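PDB 3TW0: cell wall surface anchor family protein from Streptococcus agalactiae serogroup V, which serves as the adhesive tip pilin of the pili of this bacterium and probably mediates contact with host cells through a metal-binding von Willebrand factor A domain. Local coordinates for residues K83-S88 with A248-P253; W91-T96 with S261-A266; S235-P240 with Y279-P284. The protein carries 2 engineered substitutions. All coordinates share one frame; numbering follows the deposited sequence.

Interaction 1: K83-S88 with A248-P253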
loop_
_atom_site.group_PDB
_atom_site.type_symbol
_atom_site.label_atom_id
_atom_site.label_comp_id
_atom_site.label_asym_id
_atom_site.label_seq_id
_atom_site.Cartn_x
_atom_site.Cartn_y
_atom_site.Cartn_z
ATOM N N LYS A 83 23.039 -2.597 -7.131
ATOM C CA LYS A 83 23.429 -1.191 -6.903
ATOM C C LYS A 83 22.439 -0.287 -7.617
ATOM O O LYS A 83 22.190 -0.466 -8.791
ATOM C CB LYS A 83 24.843 -0.910 -7.400
ATOM C CG LYS A 83 25.304 0.495 -7.050
ATOM C CD LYS A 83 26.807 0.601 -7.122
ATOM C CE LYS A 83 27.314 1.412 -5.916
ATOM N NZ LYS A 83 27.242 2.795 -6.267
ATOM N N ALA A 84 21.894 0.691 -6.902
ATOM C CA ALA A 84 20.714 1.393 -7.333
ATOM C C ALA A 84 20.996 2.625 -8.214
ATOM O O ALA A 84 21.953 3.355 -7.983
ATOM C CB ALA A 84 19.871 1.769 -6.129
ATOM N N LEU A 85 20.153 2.850 -9.223
ATOM C CA LEU A 85 20.194 4.103 -9.980
ATOM C C LEU A 85 18.814 4.506 -10.466
ATOM O O LEU A 85 17.942 3.659 -10.652
ATOM C CB LEU A 85 21.183 4.029 -11.161
ATOM C CG LEU A 85 20.932 3.158 -12.380
ATOM C CD1 LEU A 85 21.917 3.546 -13.525
ATOM C CD2 LEU A 85 21.088 1.698 -12.041
ATOM N N ASN A 86 18.625 5.798 -10.683
ATOM C CA ASN A 86 17.376 6.298 -11.248
ATOM C C ASN A 86 17.583 6.574 -12.733
ATOM O O ASN A 86 18.380 7.437 -13.077
ATOM C CB ASN A 86 16.956 7.569 -10.500
ATOM C CG ASN A 86 15.487 7.927 -10.706
ATOM O OD1 ASN A 86 14.932 7.752 -11.793
ATOM N ND2 ASN A 86 14.850 8.445 -9.653
ATOM N N ASP A 87 16.891 5.839 -13.607
ATOM C CA ASP A 87 16.998 6.062 -15.068
ATOM C C ASP A 87 15.963 7.066 -15.662
ATOM O O ASP A 87 15.877 7.225 -16.870
ATOM C CB ASP A 87 16.930 4.734 -15.824
ATOM C CG ASP A 87 15.546 4.104 -15.781
ATOM O OD1 ASP A 87 14.849 4.221 -14.736
ATOM O OD2 ASP A 87 15.142 3.481 -16.795
ATOM N N SER A 88 15.173 7.723 -14.825
ATOM C CA SER A 88 14.240 8.742 -15.321
ATOM C C SER A 88 14.977 9.911 -16.013
ATOM O O SER A 88 16.110 10.245 -15.664
ATOM C CB SER A 88 13.345 9.253 -14.187
ATOM O OG SER A 88 12.860 10.551 -14.462
ATOM N N ALA A 248 16.465 -3.924 -20.926
ATOM C CA ALA A 248 16.933 -2.543 -21.065
ATOM C C ALA A 248 18.291 -2.320 -20.434
ATOM O O ALA A 248 18.722 -3.073 -19.560
ATOM C CB ALA A 248 15.920 -1.545 -20.509
ATOM N N ALA A 249 18.966 -1.278 -20.897
ATOM C CA ALA A 249 20.260 -0.901 -20.375
ATOM C C ALA A 249 20.380 0.626 -20.247
ATOM O O ALA A 249 19.648 1.381 -20.880
ATOM C CB ALA A 249 21.365 -1.468 -21.254
ATOM N N TYR A 250 21.294 1.071 -19.405
ATOM C CA TYR A 250 21.557 2.485 -19.209
ATOM C C TYR A 250 22.914 2.760 -19.843
ATOM O O TYR A 250 23.944 2.288 -19.343
ATOM C CB TYR A 250 21.620 2.762 -17.709
ATOM C CG TYR A 250 21.903 4.184 -17.284
ATOM C CD1 TYR A 250 20.866 5.065 -17.034
ATOM C CD2 TYR A 250 23.199 4.622 -17.077
ATOM C CE1 TYR A 250 21.106 6.351 -16.627
ATOM C CE2 TYR A 250 23.460 5.926 -16.659
ATOM C CZ TYR A 250 22.405 6.784 -16.447
ATOM O OH TYR A 250 22.646 8.078 -16.042
ATOM N N ARG A 251 22.920 3.488 -20.959
ATOM C CA ARG A 251 24.172 3.908 -21.566
ATOM C C ARG A 251 24.842 4.920 -20.648
ATOM O O ARG A 251 24.239 5.911 -20.283
ATOM C CB ARG A 251 23.915 4.533 -22.942
ATOM C CG ARG A 251 25.162 4.740 -23.783
ATOM C CD ARG A 251 24.766 5.193 -25.173
ATOM N NE ARG A 251 25.924 5.531 -25.982
ATOM C CZ ARG A 251 25.965 5.395 -27.302
ATOM N NH1 ARG A 251 24.917 4.911 -27.965
ATOM N NH2 ARG A 251 27.065 5.730 -27.955
ATOM N N VAL A 252 26.085 4.677 -20.251
ATOM C CA VAL A 252 26.773 5.703 -19.458
ATOM C C VAL A 252 27.567 6.686 -20.332
ATOM O O VAL A 252 28.368 6.264 -21.167
ATOM C CB VAL A 252 27.562 5.129 -18.218
ATOM C CG1 VAL A 252 27.733 3.610 -18.289
ATOM C CG2 VAL A 252 28.872 5.866 -17.971
ATOM N N PRO A 253 27.308 7.998 -20.165
ATOM C CA PRO A 253 27.980 9.020 -20.977
ATOM C C PRO A 253 29.507 9.079 -20.755
ATOM O O PRO A 253 29.986 8.730 -19.668
ATOM C CB PRO A 253 27.306 10.321 -20.522
ATOM C CG PRO A 253 25.945 9.886 -20.033
ATOM C CD PRO A 253 26.231 8.582 -19.338
#
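Leu85 lays one methyl on the aromatic ring of Tyr250. Its CD1 sits above the middle of the ring, 3.9 Å from the centroid and only 13° off the ring normal. This is a CH-pi contact over one face. The closest pair is Leu85 CD1 to Tyr250 CG, at 3.8 Å. Tyr250 reaches across because its CG is anti to the backbone N (chi1 179°), which carries the ring out from strand 249-251. The two side chains meet at a slant. Asp87 adds a lighter touch, with its CB 4.1 Å from CD1 of Tyr250, and the contact here is made by the methylene. The backbones stay apart, with the CA atoms of Asp87 and Tyr250 separated by 7.1 Å. Just beyond Leu85 the chain turns. Asn86 OD1 accepts from Ser88 N at 3.0 Å, forming an Asx turn, while Asn86 ND2 is bonded to Lys95 O. Met260 of helix 257-263 also packs on Tyr250, and Leu274 of strand 271-276 packs on Leu85. Strands 84-85 and 249-251 pair with strands 70-78 and 271-276 respectively, and these two pair with each other. The contact is side-chain packing between two strands of one antiparallel sheet, away from the magnesium site.

Interaction 2: W91-T96 with S261-A266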
loop_
_atom_site.group_PDB
_atom_site.type_symbol
_atom_site.label_atom_id
_atom_site.label_comp_id
_atom_site.label_asym_id
_atom_site.label_seq_id
_atom_site.Cartn_x
_atom_site.Cartn_y
_atom_site.Cartn_z
ATOM N N TRP A 91 15.229 12.981 -13.259
ATOM C CA TRP A 91 15.988 12.952 -12.005
ATOM C C TRP A 91 17.434 12.584 -12.267
ATOM O O TRP A 91 17.728 11.871 -13.245
ATOM C CB TRP A 91 15.383 11.944 -11.000
ATOM C CG TRP A 91 13.944 12.210 -10.686
ATOM C CD1 TRP A 91 12.858 11.500 -11.135
ATOM C CD2 TRP A 91 13.425 13.282 -9.885
ATOM N NE1 TRP A 91 11.696 12.067 -10.657
ATOM C CE2 TRP A 91 12.013 13.170 -9.902
ATOM C CE3 TRP A 91 14.015 14.331 -9.166
ATOM C CZ2 TRP A 91 11.184 14.053 -9.210
ATOM C CZ3 TRP A 91 13.184 15.224 -8.469
ATOM C CH2 TRP A 91 11.779 15.064 -8.495
ATOM N N ASP A 92 18.326 13.065 -11.400
ATOM C CA ASP A 92 19.717 12.631 -11.396
ATOM C C ASP A 92 19.769 11.146 -11.031
ATOM O O ASP A 92 18.930 10.666 -10.263
ATOM C CB ASP A 92 20.540 13.435 -10.386
ATOM C CG ASP A 92 21.997 12.982 -10.330
ATOM O OD1 ASP A 92 22.681 12.989 -11.387
ATOM O OD2 ASP A 92 22.454 12.602 -9.229
ATOM N N TYR A 93 20.744 10.414 -11.562
ATOM C CA TYR A 93 20.765 8.960 -11.332
ATOM C C TYR A 93 21.013 8.528 -9.878
ATOM O O TYR A 93 20.720 7.377 -9.516
ATOM C CB TYR A 93 21.738 8.263 -12.285
ATOM C CG TYR A 93 23.200 8.358 -11.904
ATOM C CD1 TYR A 93 23.805 7.387 -11.086
ATOM C CD2 TYR A 93 23.990 9.404 -12.377
ATOM C CE1 TYR A 93 25.166 7.480 -10.738
ATOM C CE2 TYR A 93 25.350 9.500 -12.046
ATOM C CZ TYR A 93 25.926 8.542 -11.234
ATOM O OH TYR A 93 27.263 8.658 -10.922
ATOM N N HIS A 94 21.594 9.425 -9.074
ATOM C CA HIS A 94 21.783 9.205 -7.618
ATOM C C HIS A 94 20.479 9.272 -6.797
ATOM O O HIS A 94 20.453 8.898 -5.621
ATOM C CB HIS A 94 22.745 10.248 -7.041
ATOM C CG HIS A 94 24.095 10.255 -7.689
ATOM N ND1 HIS A 94 25.077 9.342 -7.368
ATOM C CD2 HIS A 94 24.622 11.061 -8.641
ATOM C CE1 HIS A 94 26.150 9.582 -8.103
ATOM N NE2 HIS A 94 25.903 10.625 -8.878
ATOM N N LYS A 95 19.421 9.786 -7.400
ATOM C CA LYS A 95 18.157 10.029 -6.709
ATOM C C LYS A 95 17.356 8.731 -6.475
ATOM O O LYS A 95 16.310 8.498 -7.086
ATOM C CB LYS A 95 17.340 11.083 -7.473
ATOM C CG LYS A 95 16.401 11.936 -6.626
ATOM C CD LYS A 95 17.009 12.301 -5.278
ATOM C CE LYS A 95 16.014 13.074 -4.433
ATOM N NZ LYS A 95 16.604 13.358 -3.107
ATOM N N THR A 96 17.864 7.897 -5.571
ATOM C CA THR A 96 17.276 6.586 -5.348
ATOM C C THR A 96 16.499 6.489 -4.045
ATOM O O THR A 96 16.045 5.393 -3.662
ATOM C CB THR A 96 18.342 5.481 -5.425
ATOM O OG1 THR A 96 19.355 5.732 -4.451
ATOM C CG2 THR A 96 18.966 5.438 -6.831
ATOM N N SER A 261 32.235 4.016 -12.680
ATOM C CA SER A 261 33.170 2.899 -12.412
ATOM C C SER A 261 33.693 2.969 -10.981
ATOM O O SER A 261 33.628 1.987 -10.241
ATOM C CB SER A 261 34.361 2.888 -13.395
ATOM O OG SER A 261 33.928 2.820 -14.744
ATOM N N ASN A 262 34.217 4.147 -10.633
ATOM C CA ASN A 262 34.649 4.531 -9.282
ATOM C C ASN A 262 33.585 4.159 -8.237
ATOM O O ASN A 262 33.882 3.496 -7.225
ATOM C CB ASN A 262 34.919 6.051 -9.290
ATOM C CG ASN A 262 35.674 6.553 -8.061
ATOM O OD1 ASN A 262 35.524 6.047 -6.937
ATOM N ND2 ASN A 262 36.468 7.602 -8.274
ATOM N N GLU A 263 32.342 4.566 -8.508
ATOM C CA GLU A 263 31.183 4.230 -7.655
ATOM C C GLU A 263 30.857 2.731 -7.546
ATOM O O GLU A 263 30.276 2.306 -6.548
ATOM C CB GLU A 263 29.948 5.012 -8.103
ATOM C CG GLU A 263 29.867 6.403 -7.496
ATOM C CD GLU A 263 28.960 7.339 -8.268
ATOM O OE1 GLU A 263 28.485 6.961 -9.373
ATOM O OE2 GLU A 263 28.726 8.461 -7.766
ATOM N N GLY A 264 31.206 1.942 -8.564
ATOM C CA GLY A 264 31.105 0.474 -8.466
ATOM C C GLY A 264 29.999 -0.195 -9.278
ATOM O O GLY A 264 29.696 -1.369 -9.080
ATOM N N TYR A 265 29.393 0.546 -10.201
ATOM C CA TYR A 265 28.390 -0.035 -11.069
ATOM C C TYR A 265 28.978 -1.071 -12.007
ATOM O O TYR A 265 30.133 -0.944 -12.440
ATOM C CB TYR A 265 27.717 1.045 -11.884
ATOM C CG TYR A 265 26.806 1.947 -11.088
ATOM C CD1 TYR A 265 27.228 3.197 -10.650
ATOM C CD2 TYR A 265 25.516 1.546 -10.779
ATOM C CE1 TYR A 265 26.361 4.043 -9.935
ATOM C CE2 TYR A 265 24.654 2.370 -10.067
ATOM C CZ TYR A 265 25.072 3.603 -9.656
ATOM O OH TYR A 265 24.190 4.389 -8.958
ATOM N N ALA A 266 28.193 -2.099 -12.303
ATOM C CA ALA A 266 28.562 -3.067 -13.314
ATOM C C ALA A 266 28.364 -2.399 -14.667
ATOM O O ALA A 266 27.230 -2.097 -15.053
ATOM C CB ALA A 266 27.707 -4.310 -13.212
#
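Tyr93 donates its hydroxyl hydrogen to Glu263, with OH 2.6 Å from OE1. The bond uses the syn lone pair of OE1, on the side of the other carboxylate oxygen. The two side chains come from opposite directions. The carboxylate lies at the edge of the tyrosine ring, and the two planes are turned 69° apart. Glu263 gets there with a chain extended beyond CG. Tyr265 meets the same edge of Tyr93. Its CE1 is 3.7 Å from CE1 of Tyr93, and its OH lies 3.7 Å from Tyr93 CD1. The two rings meet obliquely, with centroids 6.0 Å apart and planes at 66°. The Tyr265 hydroxyl has its own partner, the carbonyl O of Ala84. Lys83 makes a cation-pi contact with the Tyr265 ring. Met260, one turn back in helix 257-263, packs against both tyrosines.

Further out, backbone turns set these groups in place. A type I beta turn runs from Asp92 to Lys95 and is closed by Lys95 N to Asp92 O at 3.0 Å. It presents Tyr93 toward the helix. On the other side the helix ends in a Schellman motif, where Gly264 has positive phi (108°). The chain can then leave the helix between Glu263 and Tyr265, both of which face the turn. The contact joins a beta turn to a Schellman-capped helix C-terminus, away from the metal site.

Interaction 3: S235-P240 with Y279-P284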
loop_
_atom_site.group_PDB
_atom_site.type_symbol
_atom_site.label_atom_id
_atom_site.label_comp_id
_atom_site.label_asym_id
_atom_site.label_seq_id
_atom_site.Cartn_x
_atom_site.Cartn_y
_atom_site.Cartn_z
ATOM N N SER A 235 8.878 -12.131 -11.043
ATOM C CA SER A 235 9.696 -13.345 -11.125
ATOM C C SER A 235 10.909 -13.135 -12.037
ATOM O O SER A 235 11.990 -13.674 -11.778
ATOM C CB SER A 235 8.870 -14.580 -11.533
ATOM O OG SER A 235 8.048 -14.287 -12.656
ATOM N N ASP A 236 10.723 -12.338 -13.080
ATOM C CA ASP A 236 11.808 -11.971 -13.981
ATOM C C ASP A 236 12.376 -10.664 -13.410
ATOM O O ASP A 236 11.689 -9.647 -13.322
ATOM C CB ASP A 236 11.269 -11.818 -15.418
ATOM C CG ASP A 236 12.354 -11.440 -16.463
ATOM O OD1 ASP A 236 13.557 -11.210 -16.135
ATOM O OD2 ASP A 236 11.977 -11.392 -17.656
ATOM N N ARG A 237 13.622 -10.698 -12.983
ATOM C CA ARG A 237 14.211 -9.548 -12.294
ATOM C C ARG A 237 14.788 -8.497 -13.250
ATOM O O ARG A 237 15.159 -7.389 -12.810
ATOM C CB ARG A 237 15.296 -10.036 -11.345
ATOM C CG ARG A 237 14.789 -11.032 -10.358
ATOM C CD ARG A 237 15.891 -11.833 -9.778
ATOM N NE ARG A 237 15.414 -12.676 -8.692
ATOM C CZ ARG A 237 16.175 -13.519 -8.001
ATOM N NH1 ARG A 237 17.462 -13.628 -8.269
ATOM N NH2 ARG A 237 15.643 -14.234 -7.012
ATOM N N LYS A 238 14.851 -8.844 -14.539
ATOM C CA LYS A 238 15.392 -7.951 -15.572
ATOM C C LYS A 238 14.322 -7.001 -16.060
ATOM O O LYS A 238 13.180 -7.422 -16.303
ATOM C CB LYS A 238 15.947 -8.756 -16.750
ATOM C CG LYS A 238 17.017 -9.720 -16.317
ATOM C CD LYS A 238 17.333 -10.773 -17.361
ATOM C CE LYS A 238 18.477 -11.648 -16.831
ATOM N NZ LYS A 238 18.729 -12.838 -17.701
ATOM N N VAL A 239 14.684 -5.724 -16.179
ATOM C CA VAL A 239 13.793 -4.704 -16.730
ATOM C C VAL A 239 13.826 -4.839 -18.231
ATOM O O VAL A 239 14.894 -4.789 -18.804
ATOM C CB VAL A 239 14.269 -3.276 -16.385
ATOM C CG1 VAL A 239 13.333 -2.209 -17.010
ATOM C CG2 VAL A 239 14.362 -3.111 -14.902
ATOM N N PRO A 240 12.658 -5.033 -18.866
ATOM C CA PRO A 240 12.605 -5.138 -20.333
ATOM C C PRO A 240 12.453 -3.779 -21.014
ATOM O O PRO A 240 12.004 -2.817 -20.398
ATOM C CB PRO A 240 11.339 -5.974 -20.576
ATOM C CG PRO A 240 10.434 -5.635 -19.434
ATOM C CD PRO A 240 11.340 -5.293 -18.244
ATOM N N TYR A 279 13.492 -5.330 -3.770
ATOM C CA TYR A 279 12.234 -5.218 -3.065
ATOM C C TYR A 279 11.022 -5.348 -4.018
ATOM O O TYR A 279 9.895 -5.457 -3.569
ATOM C CB TYR A 279 12.159 -3.949 -2.195
ATOM C CG TYR A 279 12.425 -2.643 -2.899
ATOM C CD1 TYR A 279 13.535 -1.861 -2.556
ATOM C CD2 TYR A 279 11.564 -2.170 -3.875
ATOM C CE1 TYR A 279 13.777 -0.644 -3.196
ATOM C CE2 TYR A 279 11.790 -0.976 -4.499
ATOM C CZ TYR A 279 12.906 -0.208 -4.153
ATOM O OH TYR A 279 13.120 0.995 -4.807
ATOM N N ASN A 280 11.268 -5.394 -5.317
ATOM C CA ASN A 280 10.201 -5.709 -6.275
ATOM C C ASN A 280 10.110 -7.164 -6.731
ATOM O O ASN A 280 9.231 -7.490 -7.534
ATOM C CB ASN A 280 10.286 -4.792 -7.504
ATOM C CG ASN A 280 9.694 -3.419 -7.237
ATOM O OD1 ASN A 280 8.599 -3.304 -6.657
ATOM N ND2 ASN A 280 10.408 -2.367 -7.655
ATOM N N TRP A 281 11.009 -8.015 -6.239
ATOM C CA TRP A 281 11.174 -9.392 -6.695
ATOM C C TRP A 281 10.214 -10.339 -5.995
ATOM O O TRP A 281 9.831 -10.122 -4.847
ATOM C CB TRP A 281 12.581 -9.902 -6.344
ATOM C CG TRP A 281 13.740 -9.255 -7.078
ATOM C CD1 TRP A 281 13.687 -8.194 -7.958
ATOM C CD2 TRP A 281 15.134 -9.584 -6.939
ATOM N NE1 TRP A 281 14.950 -7.886 -8.410
ATOM C CE2 TRP A 281 15.860 -8.709 -7.792
ATOM C CE3 TRP A 281 15.839 -10.547 -6.197
ATOM C CZ2 TRP A 281 17.248 -8.773 -7.923
ATOM C CZ3 TRP A 281 17.226 -10.597 -6.318
ATOM C CH2 TRP A 281 17.919 -9.722 -7.195
ATOM N N VAL A 282 9.881 -11.438 -6.649
ATOM C CA VAL A 282 9.241 -12.546 -5.914
ATOM C C VAL A 282 10.192 -12.905 -4.775
ATOM O O VAL A 282 11.412 -12.880 -4.950
ATOM C CB VAL A 282 8.957 -13.744 -6.845
ATOM C CG1 VAL A 282 8.515 -14.971 -6.050
ATOM C CG2 VAL A 282 7.886 -13.367 -7.824
ATOM N N TYR A 283 9.643 -13.159 -3.592
ATOM C CA TYR A 283 10.478 -13.535 -2.468
ATOM C C TYR A 283 9.729 -14.587 -1.625
ATOM O O TYR A 283 8.531 -14.798 -1.803
ATOM C CB TYR A 283 10.877 -12.298 -1.623
ATOM C CG TYR A 283 9.768 -11.854 -0.686
ATOM C CD1 TYR A 283 8.700 -11.093 -1.160
ATOM C CD2 TYR A 283 9.775 -12.223 0.655
ATOM C CE1 TYR A 283 7.672 -10.690 -0.313
ATOM C CE2 TYR A 283 8.731 -11.840 1.523
ATOM C CZ TYR A 283 7.693 -11.081 1.027
ATOM O OH TYR A 283 6.692 -10.696 1.855
ATOM N N PRO A 284 10.426 -15.239 -0.701
ATOM C CA PRO A 284 11.826 -15.046 -0.300
ATOM C C PRO A 284 12.828 -15.567 -1.333
ATOM O O PRO A 284 12.470 -16.354 -2.209
ATOM C CB PRO A 284 11.928 -15.855 0.992
ATOM C CG PRO A 284 10.902 -16.962 0.788
ATOM C CD PRO A 284 9.820 -16.436 -0.064
HETATM O O HOH W 1 12.956 -13.354 -7.115
#
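The backbones come closest at Ser235 and Val282, whose CA atoms are 5.3 Å apart. Both segments, 235-240 and 279-284, are largely irregular. An Asx turn shapes the first segment: Asp236 OD1 accepts from Lys238 N at 3.1 Å, met from above the carboxylate plane.

The main contact is Arg237 lying over the indole of Trp281. The guanidinium is flat on one face of the ring system, with centres 4.0 Å apart and planes at 9°. Arg237 NE comes within 3.3 Å of Trp281 CE3. The aliphatic part of the arginine covers the same face. Its CD stands above the six-membered ring, 3.5 Å from the centroid, as a CH-pi contact. The arginine chain is extended from CG to NE (chi2 160°), which spreads CB, CG, CD and the guanidinium along the indole.

Water 1 lies at the guanidinium edge, in its plane. It accepts from Arg237 NH2 at 2.8 Å and donates to Val282 O at 2.7 Å, bridging the segments. Arg237 NH2 also bonds Lys290 O, so two acceptors help fix the rotation of the flat group. Trp281 NE1 is held by Trp276 O at the end of strand 271-276. Nearby, Val282 CG2 packs on the backbone of Ser235, 3.6 Å from its N. Two long loops are thus joined by a cation-pi stack of arginine on tryptophan, reinforced by a water bridge.

All three contacts lie on one side of the chain's centre, away from the magnesium site. Each mixes burial with exposure: buried Leu85 lies near exposed Asp87, buried Tyr93 and Tyr265 beside partly exposed Glu263, and buried Trp281 and Val282 under partly exposed Arg237 and exposed Ser235. Interactions 1 and 2 have centres about 8 Å apart, and a backbone bond from Asn86 N to Tyr93 O ties their first segments. Interaction 3, about 17 Å from interaction 1 between centres, connects to it through Ala248 N and Val239 O, 2.8 Å apart. Interaction 1 is apolar, between strands. Interaction 2 adds a phenol-carboxylate bond at a helix end. Interaction 3 uses a charged stack and a water between loops.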